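Local coordinates for surface-associated protein CshB (Streptococcus gordonii, PDB 6YZG) that serves as a peptidoglycan-anchored cell-surface adhesin, probably binding host fibronectin, and is represented here by a piece containing its non-repetitive domain 2, at residues L2-S7 with T110-P115; V21-T26 with L37-L42; P31-T36 with A129-K134; A154-N159 with Q223-N228. All coordinates share one frame; numbering follows the deposited sequence.

Interaction 1: L2-S7 with T110-P115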
loop_
_atom_site.group_PDB
_atom_site.type_symbol
_atom_site.label_atom_id
_atom_site.label_comp_id
_atom_site.label_asym_id
_atom_site.label_seq_id
_atom_site.Cartn_x
_atom_site.Cartn_y
_atom_site.Cartn_z
ATOM N N LEU A 2 -19.628 4.192 -13.826
ATOM C CA LEU A 2 -20.385 5.470 -13.733
ATOM C C LEU A 2 -19.464 6.616 -13.398
ATOM O O LEU A 2 -18.609 6.534 -12.512
ATOM C CB LEU A 2 -21.477 5.346 -12.689
ATOM C CG LEU A 2 -22.574 4.318 -12.978
ATOM C CD1 LEU A 2 -23.558 4.261 -11.858
ATOM C CD2 LEU A 2 -23.260 4.565 -14.324
ATOM N N ASP A 3 -19.716 7.745 -14.086
ATOM C CA ASP A 3 -19.046 9.036 -13.853
ATOM C C ASP A 3 -19.850 9.826 -12.849
ATOM O O ASP A 3 -20.806 10.535 -13.181
ATOM C CB ASP A 3 -18.859 9.819 -15.161
ATOM C CG ASP A 3 -18.146 11.137 -14.951
ATOM O OD1 ASP A 3 -17.825 11.478 -13.853
ATOM O OD2 ASP A 3 -17.958 11.864 -16.005
ATOM N N PHE A 4 -19.512 9.675 -11.577
ATOM C CA PHE A 4 -20.218 10.376 -10.520
ATOM C C PHE A 4 -19.894 11.851 -10.486
ATOM O O PHE A 4 -20.588 12.611 -9.730
ATOM C CB PHE A 4 -19.898 9.697 -9.198
ATOM C CG PHE A 4 -20.435 8.295 -9.058
ATOM C CD1 PHE A 4 -21.821 8.064 -9.189
ATOM C CD2 PHE A 4 -19.603 7.205 -8.807
ATOM C CE1 PHE A 4 -22.344 6.773 -9.034
ATOM C CE2 PHE A 4 -20.147 5.933 -8.721
ATOM C CZ PHE A 4 -21.495 5.731 -8.794
ATOM N N SER A 5 -18.936 12.316 -11.268
ATOM C CA SER A 5 -18.548 13.754 -11.263
ATOM C C SER A 5 -19.501 14.558 -12.144
ATOM O O SER A 5 -19.377 15.815 -12.107
ATOM C CB SER A 5 -17.109 13.961 -11.719
ATOM O OG SER A 5 -17.014 13.875 -13.148
ATOM N N ASP A 6 -20.313 13.922 -12.996
ATOM C CA ASP A 6 -21.220 14.664 -13.916
ATOM C C ASP A 6 -22.347 15.291 -13.090
ATOM O O ASP A 6 -23.252 14.601 -12.622
ATOM C CB ASP A 6 -21.729 13.720 -14.990
ATOM C CG ASP A 6 -22.595 14.421 -16.014
ATOM O OD1 ASP A 6 -22.025 14.976 -16.920
ATOM O OD2 ASP A 6 -23.848 14.337 -15.919
ATOM N N SER A 7 -22.267 16.590 -12.774
ATOM C CA SER A 7 -23.200 17.216 -11.824
ATOM C C SER A 7 -24.644 17.114 -12.310
ATOM O O SER A 7 -25.521 16.953 -11.491
ATOM C CB SER A 7 -22.788 18.676 -11.594
ATOM O OG SER A 7 -22.756 19.341 -12.838
ATOM N N THR A 110 -14.808 8.511 -11.433
ATOM C CA THR A 110 -15.599 7.286 -11.261
ATOM C C THR A 110 -15.636 6.862 -9.789
ATOM O O THR A 110 -16.062 5.733 -9.525
ATOM C CB THR A 110 -15.066 6.220 -12.205
ATOM O OG1 THR A 110 -13.688 6.097 -11.858
ATOM C CG2 THR A 110 -15.286 6.592 -13.661
ATOM N N GLN A 111 -15.392 7.755 -8.853
ATOM C CA GLN A 111 -15.412 7.376 -7.432
ATOM C C GLN A 111 -16.498 8.129 -6.687
ATOM O O GLN A 111 -16.591 9.387 -6.808
ATOM C CB GLN A 111 -14.056 7.668 -6.806
ATOM C CG GLN A 111 -12.997 6.712 -7.227
ATOM C CD GLN A 111 -11.677 6.973 -6.565
ATOM O OE1 GLN A 111 -11.531 7.930 -5.803
ATOM N NE2 GLN A 111 -10.742 6.130 -6.916
ATOM N N LEU A 112 -17.214 7.459 -5.802
ATOM C CA LEU A 112 -18.082 8.082 -4.810
ATOM C C LEU A 112 -17.373 8.045 -3.459
ATOM O O LEU A 112 -16.866 7.005 -3.087
ATOM C CB LEU A 112 -19.398 7.324 -4.771
ATOM C CG LEU A 112 -20.558 8.044 -4.101
ATOM C CD1 LEU A 112 -21.049 9.185 -5.004
ATOM C CD2 LEU A 112 -21.677 7.069 -3.776
ATOM N N VAL A 113 -17.252 9.197 -2.817
ATOM C CA VAL A 113 -16.390 9.286 -1.619
ATOM C C VAL A 113 -17.122 9.937 -0.445
ATOM O O VAL A 113 -18.137 10.490 -0.604
ATOM C CB VAL A 113 -15.115 10.091 -1.955
ATOM C CG1 VAL A 113 -14.215 9.387 -2.960
ATOM C CG2 VAL A 113 -15.449 11.497 -2.428
ATOM N N TYR A 114 -16.525 9.793 0.726
ATOM C CA TYR A 114 -16.976 10.419 1.998
ATOM C C TYR A 114 -15.722 11.185 2.388
ATOM O O TYR A 114 -14.905 10.607 3.058
ATOM C CB TYR A 114 -17.371 9.330 2.992
ATOM C CG TYR A 114 -18.170 9.788 4.179
ATOM C CD1 TYR A 114 -19.417 10.362 4.026
ATOM C CD2 TYR A 114 -17.694 9.569 5.453
ATOM C CE1 TYR A 114 -20.166 10.716 5.121
ATOM C CE2 TYR A 114 -18.420 9.933 6.556
ATOM C CZ TYR A 114 -19.665 10.500 6.389
ATOM O OH TYR A 114 -20.391 10.842 7.462
ATOM N N PRO A 115 -15.581 12.440 1.918
ATOM C CA PRO A 115 -14.295 13.106 1.864
ATOM C C PRO A 115 -13.585 13.666 3.096
ATOM O O PRO A 115 -13.077 14.721 3.038
ATOM C CB PRO A 115 -14.509 14.113 0.731
ATOM C CG PRO A 115 -15.900 14.545 0.948
ATOM C CD PRO A 115 -16.631 13.262 1.326
HETATM O O HOH W 1 -17.823 4.191 -10.837
#

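Interaction 2: V21-T26 with L37-L42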
loop_
_atom_site.group_PDB
_atom_site.type_symbol
_atom_site.label_atom_id
_atom_site.label_comp_id
_atom_site.label_asym_id
_atom_site.label_seq_id
_atom_site.Cartn_x
_atom_site.Cartn_y
_atom_site.Cartn_z
ATOM N N VAL A 21 -31.167 10.711 1.708
ATOM C CA VAL A 21 -32.174 9.727 1.324
ATOM C C VAL A 21 -33.109 10.358 0.289
ATOM O O VAL A 21 -33.582 11.467 0.520
ATOM C CB VAL A 21 -32.883 9.142 2.547
ATOM C CG1 VAL A 21 -34.040 8.248 2.156
ATOM C CG2 VAL A 21 -31.881 8.381 3.408
ATOM N N GLY A 22 -33.221 9.730 -0.867
ATOM C CA GLY A 22 -34.028 10.234 -1.982
ATOM C C GLY A 22 -33.215 10.943 -3.030
ATOM O O GLY A 22 -33.778 11.343 -4.067
ATOM N N THR A 23 -31.923 11.192 -2.817
ATOM C CA THR A 23 -31.056 11.651 -3.900
ATOM C C THR A 23 -31.055 10.640 -5.034
ATOM O O THR A 23 -31.063 9.404 -4.792
ATOM C CB THR A 23 -29.607 11.849 -3.444
ATOM O OG1 THR A 23 -29.579 12.900 -2.466
ATOM C CG2 THR A 23 -28.634 12.118 -4.577
ATOM N N THR A 24 -31.076 11.101 -6.277
ATOM C CA THR A 24 -30.962 10.213 -7.435
ATOM C C THR A 24 -29.744 10.541 -8.293
ATOM O O THR A 24 -29.299 11.710 -8.410
ATOM C CB THR A 24 -32.227 10.231 -8.323
ATOM O OG1 THR A 24 -32.374 11.549 -8.907
ATOM C CG2 THR A 24 -33.415 9.742 -7.551
ATOM N N PHE A 25 -29.245 9.481 -8.940
ATOM C CA PHE A 25 -28.191 9.563 -9.970
ATOM C C PHE A 25 -28.805 8.881 -11.187
ATOM O O PHE A 25 -29.203 7.699 -11.068
ATOM C CB PHE A 25 -26.875 8.890 -9.561
ATOM C CG PHE A 25 -25.836 8.841 -10.638
ATOM C CD1 PHE A 25 -25.817 7.790 -11.541
ATOM C CD2 PHE A 25 -24.936 9.896 -10.772
ATOM C CE1 PHE A 25 -24.894 7.785 -12.566
ATOM C CE2 PHE A 25 -23.975 9.848 -11.786
ATOM C CZ PHE A 25 -23.991 8.798 -12.671
ATOM N N THR A 26 -28.837 9.505 -12.354
ATOM C CA THR A 26 -29.435 8.916 -13.538
ATOM C C THR A 26 -28.514 9.108 -14.749
ATOM O O THR A 26 -27.981 10.191 -14.950
ATOM C CB THR A 26 -30.770 9.631 -13.829
ATOM O OG1 THR A 26 -31.607 9.711 -12.668
ATOM C CG2 THR A 26 -31.464 8.891 -14.950
ATOM N N LEU A 37 -30.105 5.319 -9.931
ATOM C CA LEU A 37 -29.752 4.962 -8.562
ATOM C C LEU A 37 -30.521 5.920 -7.657
ATOM O O LEU A 37 -30.519 7.151 -7.885
ATOM C CB LEU A 37 -28.272 5.151 -8.245
ATOM C CG LEU A 37 -27.252 4.520 -9.177
ATOM C CD1 LEU A 37 -25.847 4.691 -8.626
ATOM C CD2 LEU A 37 -27.561 3.136 -9.646
ATOM N N THR A 38 -31.145 5.388 -6.622
ATOM C CA THR A 38 -31.813 6.209 -5.608
ATOM C C THR A 38 -31.239 5.874 -4.242
ATOM O O THR A 38 -31.147 4.682 -3.929
ATOM C CB THR A 38 -33.324 5.963 -5.560
ATOM O OG1 THR A 38 -33.891 6.169 -6.872
ATOM C CG2 THR A 38 -34.016 6.883 -4.589
ATOM N N VAL A 39 -30.817 6.872 -3.484
ATOM C CA VAL A 39 -30.312 6.607 -2.126
ATOM C C VAL A 39 -31.435 6.146 -1.222
ATOM O O VAL A 39 -32.429 6.913 -1.034
ATOM C CB VAL A 39 -29.598 7.816 -1.559
ATOM C CG1 VAL A 39 -29.148 7.499 -0.169
ATOM C CG2 VAL A 39 -28.473 8.295 -2.444
ATOM N N LYS A 40 -31.371 4.912 -0.726
ATOM C CA LYS A 40 -32.410 4.341 0.170
ATOM C C LYS A 40 -31.999 4.597 1.628
ATOM O O LYS A 40 -32.878 4.820 2.470
ATOM C CB LYS A 40 -32.499 2.838 -0.104
ATOM C CG LYS A 40 -33.521 2.095 0.738
ATOM C CD LYS A 40 -33.616 0.646 0.360
ATOM C CE LYS A 40 -34.744 -0.056 1.079
ATOM N NZ LYS A 40 -35.399 -1.019 0.168
ATOM N N GLU A 41 -30.700 4.438 1.938
ATOM C CA GLU A 41 -30.191 4.489 3.328
ATOM C C GLU A 41 -28.779 5.063 3.319
ATOM O O GLU A 41 -28.025 4.816 2.354
ATOM C CB GLU A 41 -30.125 3.081 3.950
ATOM C CG GLU A 41 -31.440 2.388 4.100
ATOM C CD GLU A 41 -31.250 1.108 4.885
ATOM O OE1 GLU A 41 -31.803 1.030 6.017
ATOM O OE2 GLU A 41 -30.427 0.275 4.426
ATOM N N LEU A 42 -28.442 5.845 4.327
ATOM C CA LEU A 42 -27.090 6.341 4.584
ATOM C C LEU A 42 -26.748 5.947 6.030
ATOM O O LEU A 42 -26.892 6.777 6.996
ATOM C CB LEU A 42 -27.005 7.862 4.364
ATOM C CG LEU A 42 -27.117 8.265 2.909
ATOM C CD1 LEU A 42 -27.629 9.692 2.752
ATOM C CD2 LEU A 42 -25.772 8.113 2.222
#

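Interaction 3: P31-T36 with A129-K134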
loop_
_atom_site.group_PDB
_atom_site.type_symbol
_atom_site.label_atom_id
_atom_site.label_comp_id
_atom_site.label_asym_id
_atom_site.label_seq_id
_atom_site.Cartn_x
_atom_site.Cartn_y
_atom_site.Cartn_z
ATOM N N PRO A 31 -26.972 3.856 -25.711
ATOM C CA PRO A 31 -28.209 4.347 -26.296
ATOM C C PRO A 31 -29.416 3.476 -25.910
ATOM O O PRO A 31 -29.361 2.205 -26.177
ATOM C CB PRO A 31 -27.867 4.280 -27.801
ATOM C CG PRO A 31 -26.396 4.466 -27.855
ATOM C CD PRO A 31 -25.879 3.690 -26.663
ATOM N N GLY A 32 -30.412 4.081 -25.318
ATOM C CA GLY A 32 -31.658 3.398 -24.936
ATOM C C GLY A 32 -31.584 2.759 -23.535
ATOM O O GLY A 32 -32.659 2.317 -23.091
ATOM N N TYR A 33 -30.413 2.751 -22.895
ATOM C CA TYR A 33 -30.214 1.982 -21.619
ATOM C C TYR A 33 -29.984 3.009 -20.498
ATOM O O TYR A 33 -28.919 3.642 -20.487
ATOM C CB TYR A 33 -29.101 0.980 -21.791
ATOM C CG TYR A 33 -29.074 -0.121 -20.761
ATOM C CD1 TYR A 33 -28.723 0.126 -19.450
ATOM C CD2 TYR A 33 -29.400 -1.406 -21.095
ATOM C CE1 TYR A 33 -28.734 -0.878 -18.491
ATOM C CE2 TYR A 33 -29.432 -2.418 -20.151
ATOM C CZ TYR A 33 -29.094 -2.143 -18.837
ATOM O OH TYR A 33 -29.104 -3.116 -17.876
ATOM N N VAL A 34 -30.977 3.141 -19.614
ATOM C CA VAL A 34 -30.997 4.178 -18.568
ATOM C C VAL A 34 -30.887 3.486 -17.209
ATOM O O VAL A 34 -31.722 2.610 -16.900
ATOM C CB VAL A 34 -32.248 5.071 -18.596
ATOM C CG1 VAL A 34 -32.132 6.089 -17.449
ATOM C CG2 VAL A 34 -32.379 5.740 -19.965
ATOM N N VAL A 35 -29.920 3.930 -16.428
ATOM C CA VAL A 35 -29.805 3.448 -15.036
ATOM C C VAL A 35 -30.131 4.585 -14.094
ATOM O O VAL A 35 -29.731 5.746 -14.287
ATOM C CB VAL A 35 -28.405 2.888 -14.768
ATOM C CG1 VAL A 35 -28.087 1.689 -15.624
ATOM C CG2 VAL A 35 -27.326 3.902 -14.876
ATOM N N THR A 36 -30.896 4.235 -13.069
ATOM C CA THR A 36 -31.272 5.219 -12.053
ATOM C C THR A 36 -30.901 4.627 -10.714
ATOM O O THR A 36 -31.402 3.507 -10.382
ATOM C CB THR A 36 -32.758 5.548 -12.071
ATOM O OG1 THR A 36 -33.141 6.005 -13.395
ATOM C CG2 THR A 36 -33.091 6.603 -11.054
ATOM N N ALA A 129 -32.911 -0.346 -13.941
ATOM C CA ALA A 129 -32.375 -0.232 -15.300
ATOM C C ALA A 129 -33.533 -0.384 -16.262
ATOM O O ALA A 129 -34.379 -1.261 -16.063
ATOM C CB ALA A 129 -31.358 -1.296 -15.577
ATOM N N THR A 130 -33.569 0.460 -17.281
ATOM C CA THR A 130 -34.572 0.322 -18.373
ATOM C C THR A 130 -33.878 0.296 -19.716
ATOM O O THR A 130 -32.875 0.954 -19.943
ATOM C CB THR A 130 -35.621 1.415 -18.331
ATOM O OG1 THR A 130 -34.974 2.682 -18.586
ATOM C CG2 THR A 130 -36.370 1.453 -17.024
ATOM N N TYR A 131 -34.413 -0.535 -20.610
ATOM C CA TYR A 131 -33.926 -0.603 -21.994
ATOM C C TYR A 131 -35.110 -0.297 -22.910
ATOM O O TYR A 131 -36.089 -0.997 -22.831
ATOM C CB TYR A 131 -33.238 -1.905 -22.370
ATOM C CG TYR A 131 -32.700 -1.867 -23.776
ATOM C CD1 TYR A 131 -31.763 -0.925 -24.178
ATOM C CD2 TYR A 131 -33.228 -2.714 -24.746
ATOM C CE1 TYR A 131 -31.298 -0.864 -25.487
ATOM C CE2 TYR A 131 -32.759 -2.680 -26.049
ATOM C CZ TYR A 131 -31.821 -1.744 -26.429
ATOM O OH TYR A 131 -31.358 -1.700 -27.729
ATOM N N LEU A 132 -35.011 0.840 -23.599
ATOM C CA LEU A 132 -36.125 1.361 -24.454
ATOM C C LEU A 132 -37.400 1.428 -23.628
ATOM O O LEU A 132 -38.494 0.979 -24.143
ATOM C CB LEU A 132 -36.284 0.455 -25.681
ATOM C CG LEU A 132 -35.079 0.282 -26.584
ATOM C CD1 LEU A 132 -35.413 -0.668 -27.741
ATOM C CD2 LEU A 132 -34.560 1.608 -27.112
ATOM N N GLY A 133 -37.319 1.907 -22.383
ATOM C CA GLY A 133 -38.433 2.189 -21.475
ATOM C C GLY A 133 -38.947 0.991 -20.702
ATOM O O GLY A 133 -39.840 1.243 -19.851
ATOM N N LYS A 134 -38.437 -0.216 -20.981
ATOM C CA LYS A 134 -38.880 -1.463 -20.279
ATOM C C LYS A 134 -37.837 -1.791 -19.192
ATOM O O LYS A 134 -36.665 -1.841 -19.525
ATOM C CB LYS A 134 -39.021 -2.611 -21.265
ATOM C CG LYS A 134 -40.144 -2.356 -22.290
ATOM C CD LYS A 134 -40.377 -3.500 -23.219
ATOM C CE LYS A 134 -41.464 -3.209 -24.240
ATOM N NZ LYS A 134 -41.603 -4.344 -25.187
HETATM O O HOH W 2 -34.777 3.114 -21.297
#

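Interaction 4: A154-N159 with Q223-N228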
loop_
_atom_site.group_PDB
_atom_site.type_symbol
_atom_site.label_atom_id
_atom_site.label_comp_id
_atom_site.label_asym_id
_atom_site.label_seq_id
_atom_site.Cartn_x
_atom_site.Cartn_y
_atom_site.Cartn_z
ATOM N N ALA A 154 -13.767 -2.220 3.124
ATOM C CA ALA A 154 -14.871 -1.911 2.184
ATOM C C ALA A 154 -15.640 -3.206 1.958
ATOM O O ALA A 154 -15.058 -4.251 1.636
ATOM C CB ALA A 154 -14.347 -1.303 0.912
ATOM N N ILE A 155 -16.946 -3.101 2.135
ATOM C CA ILE A 155 -17.869 -4.263 2.086
ATOM C C ILE A 155 -18.934 -3.927 1.047
ATOM O O ILE A 155 -19.493 -2.826 1.089
ATOM C CB ILE A 155 -18.509 -4.541 3.457
ATOM C CG1 ILE A 155 -17.421 -4.874 4.488
ATOM C CG2 ILE A 155 -19.542 -5.644 3.347
ATOM C CD1 ILE A 155 -17.912 -4.755 5.917
ATOM N N PHE A 156 -19.331 -4.883 0.225
ATOM C CA PHE A 156 -20.335 -4.755 -0.837
ATOM C C PHE A 156 -21.488 -5.701 -0.562
ATOM O O PHE A 156 -21.222 -6.906 -0.337
ATOM C CB PHE A 156 -19.705 -5.094 -2.187
ATOM C CG PHE A 156 -18.433 -4.343 -2.521
ATOM C CD1 PHE A 156 -17.248 -4.757 -1.921
ATOM C CD2 PHE A 156 -18.435 -3.213 -3.331
ATOM C CE1 PHE A 156 -16.063 -4.095 -2.189
ATOM C CE2 PHE A 156 -17.237 -2.544 -3.592
ATOM C CZ PHE A 156 -16.069 -3.003 -3.002
ATOM N N THR A 157 -22.708 -5.196 -0.637
ATOM C CA THR A 157 -23.896 -6.058 -0.488
ATOM C C THR A 157 -24.769 -5.940 -1.722
ATOM O O THR A 157 -24.792 -4.954 -2.439
ATOM C CB THR A 157 -24.678 -5.788 0.790
ATOM O OG1 THR A 157 -25.334 -4.530 0.650
ATOM C CG2 THR A 157 -23.789 -5.796 2.020
ATOM N N THR A 158 -25.548 -7.015 -1.935
ATOM C CA THR A 158 -26.472 -7.071 -3.067
ATOM C C THR A 158 -27.726 -7.868 -2.666
ATOM O O THR A 158 -27.641 -8.772 -1.825
ATOM C CB THR A 158 -25.814 -7.745 -4.281
ATOM O OG1 THR A 158 -26.743 -7.738 -5.365
ATOM C CG2 THR A 158 -25.312 -9.162 -4.006
ATOM N N ASN A 159 -28.854 -7.581 -3.309
ATOM C CA ASN A 159 -30.022 -8.469 -3.258
ATOM C C ASN A 159 -30.194 -9.178 -4.592
ATOM O O ASN A 159 -31.215 -9.864 -4.781
ATOM C CB ASN A 159 -31.294 -7.726 -2.810
ATOM C CG ASN A 159 -31.861 -6.891 -3.891
ATOM O OD1 ASN A 159 -31.242 -6.628 -4.920
ATOM N ND2 ASN A 159 -33.076 -6.392 -3.659
ATOM N N GLN A 223 -24.017 -12.870 -0.850
ATOM C CA GLN A 223 -24.480 -11.496 -1.113
ATOM C C GLN A 223 -23.647 -10.460 -0.348
ATOM O O GLN A 223 -24.004 -9.265 -0.430
ATOM C CB GLN A 223 -25.982 -11.363 -0.858
ATOM C CG GLN A 223 -26.831 -12.089 -1.873
ATOM C CD GLN A 223 -28.323 -11.981 -1.691
ATOM O OE1 GLN A 223 -29.088 -11.870 -2.687
ATOM N NE2 GLN A 223 -28.764 -12.033 -0.479
ATOM N N VAL A 224 -22.545 -10.853 0.281
ATOM C CA VAL A 224 -21.653 -9.928 1.006
ATOM C C VAL A 224 -20.230 -10.190 0.569
ATOM O O VAL A 224 -19.745 -11.320 0.762
ATOM C CB VAL A 224 -21.808 -10.127 2.522
ATOM C CG1 VAL A 224 -20.952 -9.088 3.251
ATOM C CG2 VAL A 224 -23.266 -10.039 2.922
ATOM N N PHE A 225 -19.527 -9.219 0.010
ATOM C CA PHE A 225 -18.144 -9.334 -0.454
ATOM C C PHE A 225 -17.232 -8.393 0.297
ATOM O O PHE A 225 -17.570 -7.228 0.490
ATOM C CB PHE A 225 -18.041 -9.011 -1.944
ATOM C CG PHE A 225 -16.699 -9.282 -2.558
ATOM C CD1 PHE A 225 -16.206 -10.574 -2.668
ATOM C CD2 PHE A 225 -15.901 -8.243 -2.995
ATOM C CE1 PHE A 225 -14.950 -10.800 -3.235
ATOM C CE2 PHE A 225 -14.657 -8.474 -3.570
ATOM C CZ PHE A 225 -14.197 -9.746 -3.645
ATOM N N GLY A 226 -16.094 -8.939 0.687
ATOM C CA GLY A 226 -15.085 -8.145 1.390
ATOM C C GLY A 226 -15.245 -8.230 2.895
ATOM O O GLY A 226 -16.155 -8.828 3.356
ATOM N N PRO A 227 -14.416 -7.521 3.664
ATOM C CA PRO A 227 -13.358 -6.688 3.142
ATOM C C PRO A 227 -12.068 -7.424 2.757
ATOM O O PRO A 227 -11.652 -8.307 3.365
ATOM C CB PRO A 227 -13.115 -5.719 4.314
ATOM C CG PRO A 227 -13.355 -6.581 5.502
ATOM C CD PRO A 227 -14.562 -7.401 5.099
ATOM N N ASN A 228 -11.482 -6.946 1.683
ATOM C CA ASN A 228 -10.214 -7.510 1.189
ATOM C C ASN A 228 -9.157 -6.434 0.957
ATOM O O ASN A 228 -9.382 -5.284 1.182
ATOM C CB ASN A 228 -10.406 -8.048 -0.218
ATOM C CG ASN A 228 -11.553 -9.013 -0.322
ATOM O OD1 ASN A 228 -11.618 -9.981 0.392
ATOM N ND2 ASN A 228 -12.471 -8.709 -1.216
HETATM O O HOH W 3 -11.085 -3.529 2.533
HETATM O O HOH W 4 -12.875 -4.864 -0.006
#

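Interaction 1: L2-S7 with T110-P115
Two irregular loop segments approach most closely where the CA atoms of Asp3 and Thr110 come within 4.7 Å, just as residues 3-6 enter a type I beta turn. The backbones meet through a CA-H...O contact from Thr110 CA to Leu2 O (3.3 Å), and a water lies within hydrogen-bonding distance of both carbonyls, 2.7 Å from Thr110 O and 3.0 Å from Leu2 O. Phe4 carries the side-chain contact. With CG anti to its own carbonyl carbon (chi1 -67°), it brings the CD2 edge of its ring against the backbone of 110-112, CD2 lying 3.8 Å from Leu112 N and 4.0 Å from Leu112 CB. Leu112 crosses it at about a right angle and lays CD1 over one ring face, off-centre toward the rim; Leu2 CB lies over the opposite face, while Thr110 O sits at the edge. Thr110 CG2 packs against Leu2 O. The turn is braced from within: Asp3 OD1 accepts Ser5 OG on its syn lone pair (2.6 Å) and Ser5 N from above the carboxylate plane, the latter making an Asx turn. Around this buried contact, Phe4 meets Phe25 of strand 24-30 edge-to-face, Leu2 and Phe4 touch Leu37 of strand 33-41, Leu112 touches Phe125 of strand 119-131, and Met258 of the second subunit packs on both Phe4 and Leu112.

Interaction 2: V21-T26 with L37-L42
Four backbone hydrogen bonds hold residues 21-26 against residues 37-42. Phe25 and Leu37 form the antiparallel hydrogen-bonded pair, exchanging Phe25 N to Leu37 O at 2.9 Å and Leu37 N to Phe25 O at 2.8 Å. Farther along, Val39 N reaches Thr23 O nearly along its C=O axis, and Val39 O takes Gly22 N on a lone pair in the carbonyl plane. Between these bonds run CA-H...O contacts, the shorter from Thr24 CA to Leu37 O at 3.1 Å. Apolar contacts gather on the face of Phe25 and Leu37, whose CB atoms lie 4.2 Å apart; Leu37 CD1 meets the phenyl ring obliquely. Val39 CG2 packs 3.9 Å from Thr23 CB, and Val21 CG2 meets Leu42 CD1. Val21 CG1 lies 3.6 Å from the carbonyl Lys40 O. On the other face, Thr24 and Thr38 point the same way as a non-hydrogen-bonded pair; Thr24 CG2 touches Thr38 OG1 at 3.7 Å. Thr23 and Lys40 find their polar partners outside the pair: Thr23 OG1 bonds to Asn12 O and Lys20 N, and Lys40 NZ makes a salt bridge to Glu245 of the second subunit. A classic bulge puts both Lys40 and Glu41 opposite Lys124 of strand 119-131. Directional bonds across this hairpin of strands 24-30 and 33-41 are thus all main-chain; its side chains add van der Waals contact.

Interaction 3: P31-T36 with A129-K134
The Tyr33 ring has Thr130 O over one face, 4.0 Å above the plane and displaced toward the rim, and Val35 CG1 at its edge in plane. The Tyr131 ring carries Leu132 CG over its centre, 3.7 Å above the plane, and Pro31 O at its edge. Both tyrosines set CG anti to the backbone N; their side chains run at about a right angle, though the ring planes are only about 40° apart. Tyr33 CD2 and Tyr131 CD1 meet at 3.9 Å, while the far end of Tyr33 reaches Ala129 obliquely, its OH 3.7 Å from Ala129 CB. These rings share a face with Val35, where Val267 of the second subunit packs on both. The backbones are neighbouring antiparallel strands of one sheet, 33-41 against 119-131: Val34 and Thr130 exchange two in-plane hydrogen bonds, each 2.9 Å from the N of one to the O of the other, and Leu132 N adds a third to Gly32 O at 2.8 Å. Beyond Tyr131 the chain reverses through a type I' turn, Tyr131 to Lys134, which joins strands 119-131 and 134-144 as a tight hairpin. On the face opposite the tyrosines, Thr130 OG1 touches Val34 CB. A water binds Thr130 OG1, donates to Gly32 O and accepts from Gly133 N. Gly32, at positive phi (88°), lets Leu132 CD2 approach to 4.0 Å of its CA.

Interaction 4: A154-N159 with Q223-N228
Phe156 and Phe225 lie side by side, pointing the same way from neighbouring antiparallel strands. Phe156 CG stands anti to its carbonyl carbon (chi1 -52°), Phe225 CG anti to its backbone N (chi1 -172°). Phe156 CD1 comes to the edge of the Phe225 ring, 3.9 Å from Phe225 CD2, and Phe225 O lies in plane at the edge of the Phe156 ring. Beneath them the pair exchanges two 2.9 Å N-to-O hydrogen bonds, Phe156 N to Phe225 O and Phe225 N to Phe156 O. On the other face, Ile155 is aligned with Val224 and Pro227: its CG2 meets Val224 CG1 at 3.7 Å, its CG1 meets Pro227 CD at 3.9 Å. Farther along, Thr158 N bonds to Gln223 O, and Gln223 CB presses on Thr158 O at 3.2 Å. At Gly226 and the cis peptide before Pro227, direct N-H...O bonding stops; a CA-H...O contact from Pro227 CA to Ala154 O and two waters continue the join, one linking Ala154 N to Asn228 O, the other Ala154 O to Asn228 N. Strand 153-158 is outermost in its sheet within the chain, but the antiparallel sheet runs on through it into the second subunit, whose Phe248 meets Phe156 edge-to-face.

How the interactions relate
Interactions 2 and 3 share strand 33-41 and so belong to one antiparallel sheet, their centres about 18 Å apart; Thr26 CG2 touches Val34 CG1 at 3.8 Å between them. Interaction 1 packs on that sheet: its centre lies about 13 Å from that of interaction 2, with Phe4 CD1 3.8 Å from Phe25 CE2, and Leu2 also touches Val35 of interaction 3. Along the chain, interaction 2 nests within the loop closed by interaction 1. Interaction 4 belongs to a separate sheet, touching none of the others; its nearest atoms are about 7 Å from interaction 2. All four belong to non-repetitive domain 2, and each meets the second subunit.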